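Local coordinates for MB2760 (Mycobacterium tuberculosis, PDB 2BNG), which hydrolyses epoxides to vicinal diols, accepting in vitro long or bulky lipophilic substrates such as 9,10-epoxystearic acid and cholesterol 5,6-oxide, at the interface of chains A and B. Residues are numbered along the deposited sequence; one frame, centred on the assembly and turned at random. Chains: chain A/B, MB2760.

Contacts 1 and 2 are neighbouring parts of one junction between two copies of the enzyme, their C-alpha centres about 5 Å apart. They share A:Gln68, A:Gly69 and B:Thr15, and so meet on the loop of chain A between helix 57-65 and strand 72-77. Contact 1 uses helix 13-30 of chain B; contact 2 adds the segment leading into it. The centre of contact 1 lies about 18 Å from A:Asp93 and A:Asp122, the active-site proton donor and acceptor, and that of contact 2 about 25 and 24 Å from B:Asp93 and B:Asp122. For these two contacts this suggests a role in assembly rather than direct catalysis.

Contact 1: the interface of chains A and B. Residues chain A 66-70; chain B 15, 19.
Backbone carbonyl O of A:Gln68 accepts a hydrogen bond of 2.9 Å from the guanidinium nitrogen NH2 of B:Arg19, illustrating how an arginine from one subunit can read the main chain of another. The two chains are copies of a limonene-1,2-epoxide hydrolase family member, and the arginine reaches out from helix 13-30 of chain B to a loop that follows helix 57-65 of chain A. The bond is fairly straight, with an angle of 160° at the hydrogen, and the acceptor lies close to the guanidinium plane. Seen from the carbonyl, however, the donor stands above the carbonyl plane, 49° out of it, and misses the lone-pair directions. A weak second bond runs from B:Arg19 NH2 to the carbonyl O of A:Arg66 (3.2 Å), so two oxygens of the turn converge on one nitrogen, while the carbonyl carbons of A:Met67, a selenomethionine, and A:Gln68 lie at the edge of the group. These oxygens, just past a helix C-terminus, would probably favour a positive partner. A clash with A:Arg70 limits confidence in the exact placement of the B:Arg19 guanidinium, and hence in the details of both bonds.

B:Thr15, one helical turn before B:Arg19, backs the guanidinium from its own chain, its methyl CG2 standing over one face near the rim. Placed anti to the backbone N (OG1 chi1 -48°), this methyl also reaches across to chain A. There B:Thr15 CG2 lies 3.6 Å from A:Arg66 O.

The side chains of A:Arg70 and B:Arg19 overlap impossibly in the model, from A:Arg70 CG outward, so their relative placement is doubtful. As modelled, A:Arg70 arrives from the opposite direction on the other face of the B:Arg19 guanidinium, and the two guanidinium planes are only moderately tilted against each other. The N-H groups are not directed at one another, and the pair gives no evidence of a bond.

Contact 2: the interface of chains A and B. Residues chain A 65, 68-69; chain B 10-12, 15.
This patch belongs to an interface between two copies of the enzyme, in which a segment near the N-terminus of chain B lies against a surface loop of chain A; within the deposited six-chain assembly it helps join the two subunits. Contacts among the residues described here are mainly van der Waals. The whole interface departs from exact two-fold symmetry, and the structure alone does not show that the junction persists in solution. It exemplifies how the carbon skeleton of a polar side chain can serve for packing.

A:Gln68 supplies that skeleton. With CG anti to the backbone N (chi1 171°) and the chain extended beyond it, the side chain runs along B:Thr11 in the opposite sense to the threonine's own. A:Gln68 CG lies 3.7 Å from B:Thr11 CB. Farther along, the amide carbon A:Gln68 CD comes within 3.8 Å of B:Thr11 CA. The side chain crosses B:Pro12 at nearly a right angle, the carboxamide oxygen A:Gln68 OE1 resting 3.4 Å from the ring carbon B:Pro12 CD.

B:Thr11 meets the loop with both of its branches. The hydroxyl B:Thr11 OG1 lies on the side of the A:Gln68 carbonyl O, 3.6 Å away and too far for a hydrogen bond to be assigned. The methyl B:Thr11 CG2 approaches A:Gly69 CA at 4.1 Å, and the lack of a side chain on the glycine probably helps leave room for it beside the backbone.

In the fold, A:Gln68 and A:Gly69 lie on the connection from helix 57-65 to strand 72-77, whereas B:Thr11 and B:Pro12 lead directly into helix 13-30; the centre of the contact is about 25 Å from B:Asp93 and 24 Å from B:Asp122.

Contact 1: the interface of chains A and B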
loop_
_atom_site.group_PDB
_atom_site.type_symbol
_atom_site.label_atom_id
_atom_site.label_comp_id
_atom_site.label_asym_id
_atom_site.label_seq_id
_atom_site.Cartn_x
_atom_site.Cartn_y
_atom_site.Cartn_z
ATOM N N ARG A 66 -18.505 3.052 18.153
ATOM C CA ARG A 66 -17.963 3.701 19.346
ATOM C C ARG A 66 -16.892 4.752 19.121
ATOM O O ARG A 66 -16.529 5.446 20.043
ATOM C CB ARG A 66 -17.477 2.646 20.305
ATOM C CG ARG A 66 -18.657 1.985 20.900
ATOM C CD ARG A 66 -18.311 0.982 21.901
ATOM N NE ARG A 66 -19.568 0.422 22.365
ATOM C CZ ARG A 66 -19.678 -0.646 23.137
ATOM N NH1 ARG A 66 -18.602 -1.255 23.502
ATOM N NH2 ARG A 66 -20.841 -1.126 23.526
HETATM N N MSE A 67 -16.418 4.869 17.889
HETATM C CA MSE A 67 -15.489 5.910 17.496
HETATM C C MSE A 67 -16.177 7.228 17.134
HETATM O O MSE A 67 -15.527 8.262 17.060
HETATM C CB MSE A 67 -14.665 5.410 16.330
HETATM C CG MSE A 67 -13.481 4.639 16.807
HETATM SE SE MSE A 67 -12.596 3.994 15.290
HETATM C CE MSE A 67 -13.032 2.234 15.363
ATOM N N GLN A 68 -17.489 7.184 16.936
ATOM C CA GLN A 68 -18.222 8.366 16.554
ATOM C C GLN A 68 -18.003 9.539 17.524
ATOM O O GLN A 68 -18.164 9.393 18.730
ATOM C CB GLN A 68 -19.688 8.044 16.433
ATOM C CG GLN A 68 -20.423 9.269 16.269
ATOM C CD GLN A 68 -21.850 9.090 16.010
ATOM O OE1 GLN A 68 -22.457 8.177 16.387
ATOM N NE2 GLN A 68 -22.385 9.981 15.374
ATOM N N GLY A 69 -17.650 10.699 16.980
ATOM C CA GLY A 69 -17.409 11.890 17.781
ATOM C C GLY A 69 -15.947 11.990 18.203
ATOM O O GLY A 69 -15.548 12.972 18.825
ATOM N N ARG A 70 -15.147 10.976 17.878
ATOM C CA ARG A 70 -13.702 11.020 18.129
ATOM C C ARG A 70 -12.885 10.938 16.873
ATOM O O ARG A 70 -11.838 11.581 16.758
ATOM C CB ARG A 70 -13.238 9.789 18.864
ATOM C CG ARG A 70 -13.853 9.530 20.098
ATOM C CD ARG A 70 -13.243 10.381 20.975
ATOM N NE ARG A 70 -13.582 10.110 22.347
ATOM C CZ ARG A 70 -14.521 10.768 23.028
ATOM N NH1 ARG A 70 -15.261 11.699 22.445
ATOM N NH2 ARG A 70 -14.759 10.462 24.296
ATOM N N THR B 15 -22.717 6.330 23.533
ATOM C CA THR B 15 -21.287 6.260 23.213
ATOM C C THR B 15 -20.492 7.084 24.194
ATOM O O THR B 15 -19.432 6.662 24.630
ATOM C CB THR B 15 -21.024 6.825 21.813
ATOM O OG1 THR B 15 -21.947 6.270 20.898
ATOM C CG2 THR B 15 -19.689 6.517 21.326
ATOM N N ARG B 19 -17.610 5.688 26.902
ATOM C CA ARG B 19 -16.330 6.335 26.909
ATOM C C ARG B 19 -15.921 6.993 28.238
ATOM O O ARG B 19 -14.758 6.940 28.595
ATOM C CB ARG B 19 -16.430 7.383 25.866
ATOM C CG ARG B 19 -15.264 7.494 25.100
ATOM C CD ARG B 19 -15.539 8.619 24.258
ATOM N NE ARG B 19 -15.613 8.288 22.876
ATOM C CZ ARG B 19 -16.345 8.966 22.024
ATOM N NH1 ARG B 19 -17.093 9.999 22.354
ATOM N NH2 ARG B 19 -16.297 8.593 20.809
#

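Contact 2: the interface of chains A and B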
loop_
_atom_site.group_PDB
_atom_site.type_symbol
_atom_site.label_atom_id
_atom_site.label_comp_id
_atom_site.label_asym_id
_atom_site.label_seq_id
_atom_site.Cartn_x
_atom_site.Cartn_y
_atom_site.Cartn_z
ATOM N N ARG A 65 -18.859 2.041 15.588
ATOM C CA ARG A 65 -19.928 2.851 16.199
ATOM C C ARG A 65 -19.376 3.671 17.359
ATOM O O ARG A 65 -19.690 4.841 17.503
ATOM C CB ARG A 65 -21.097 1.975 16.674
ATOM C CG ARG A 65 -22.259 2.746 17.268
ATOM C CD ARG A 65 -23.325 1.786 17.833
ATOM N NE ARG A 65 -24.030 1.043 16.785
ATOM C CZ ARG A 65 -25.164 1.434 16.186
ATOM N NH1 ARG A 65 -25.764 2.577 16.499
ATOM N NH2 ARG A 65 -25.701 0.676 15.249
ATOM N N GLN A 68 -17.489 7.184 16.936
ATOM C CA GLN A 68 -18.222 8.366 16.554
ATOM C C GLN A 68 -18.003 9.539 17.524
ATOM O O GLN A 68 -18.164 9.393 18.730
ATOM C CB GLN A 68 -19.688 8.044 16.433
ATOM C CG GLN A 68 -20.423 9.269 16.269
ATOM C CD GLN A 68 -21.850 9.090 16.010
ATOM O OE1 GLN A 68 -22.457 8.177 16.387
ATOM N NE2 GLN A 68 -22.385 9.981 15.374
ATOM N N GLY A 69 -17.650 10.699 16.980
ATOM C CA GLY A 69 -17.409 11.890 17.781
ATOM C C GLY A 69 -15.947 11.990 18.203
ATOM O O GLY A 69 -15.548 12.972 18.825
ATOM N N GLU B 10 -24.276 13.992 15.264
ATOM C CA GLU B 10 -24.770 14.090 16.674
ATOM C C GLU B 10 -24.567 12.754 17.387
ATOM O O GLU B 10 -25.351 11.808 17.213
ATOM C CB GLU B 10 -26.248 14.501 16.727
ATOM C CG GLU B 10 -26.526 16.023 16.670
ATOM C CD GLU B 10 -26.569 16.613 15.251
ATOM O OE1 GLU B 10 -27.099 15.958 14.317
ATOM O OE2 GLU B 10 -26.091 17.763 15.077
ATOM N N THR B 11 -23.503 12.689 18.180
ATOM C CA THR B 11 -23.069 11.448 18.793
ATOM C C THR B 11 -23.904 11.127 20.038
ATOM O O THR B 11 -24.063 11.985 20.908
ATOM C CB THR B 11 -21.544 11.472 19.083
ATOM O OG1 THR B 11 -21.238 10.641 20.210
ATOM C CG2 THR B 11 -21.070 12.874 19.359
ATOM N N PRO B 12 -24.460 9.895 20.111
ATOM C CA PRO B 12 -25.409 9.550 21.190
ATOM C C PRO B 12 -24.800 9.451 22.582
ATOM O O PRO B 12 -23.675 8.963 22.754
ATOM C CB PRO B 12 -25.992 8.197 20.750
ATOM C CG PRO B 12 -25.024 7.637 19.796
ATOM C CD PRO B 12 -24.240 8.771 19.181
ATOM N N THR B 15 -22.717 6.330 23.533
ATOM C CA THR B 15 -21.287 6.260 23.213
ATOM C C THR B 15 -20.492 7.084 24.194
ATOM O O THR B 15 -19.432 6.662 24.630
ATOM C CB THR B 15 -21.024 6.825 21.813
ATOM O OG1 THR B 15 -21.947 6.270 20.898
ATOM C CG2 THR B 15 -19.689 6.517 21.326
#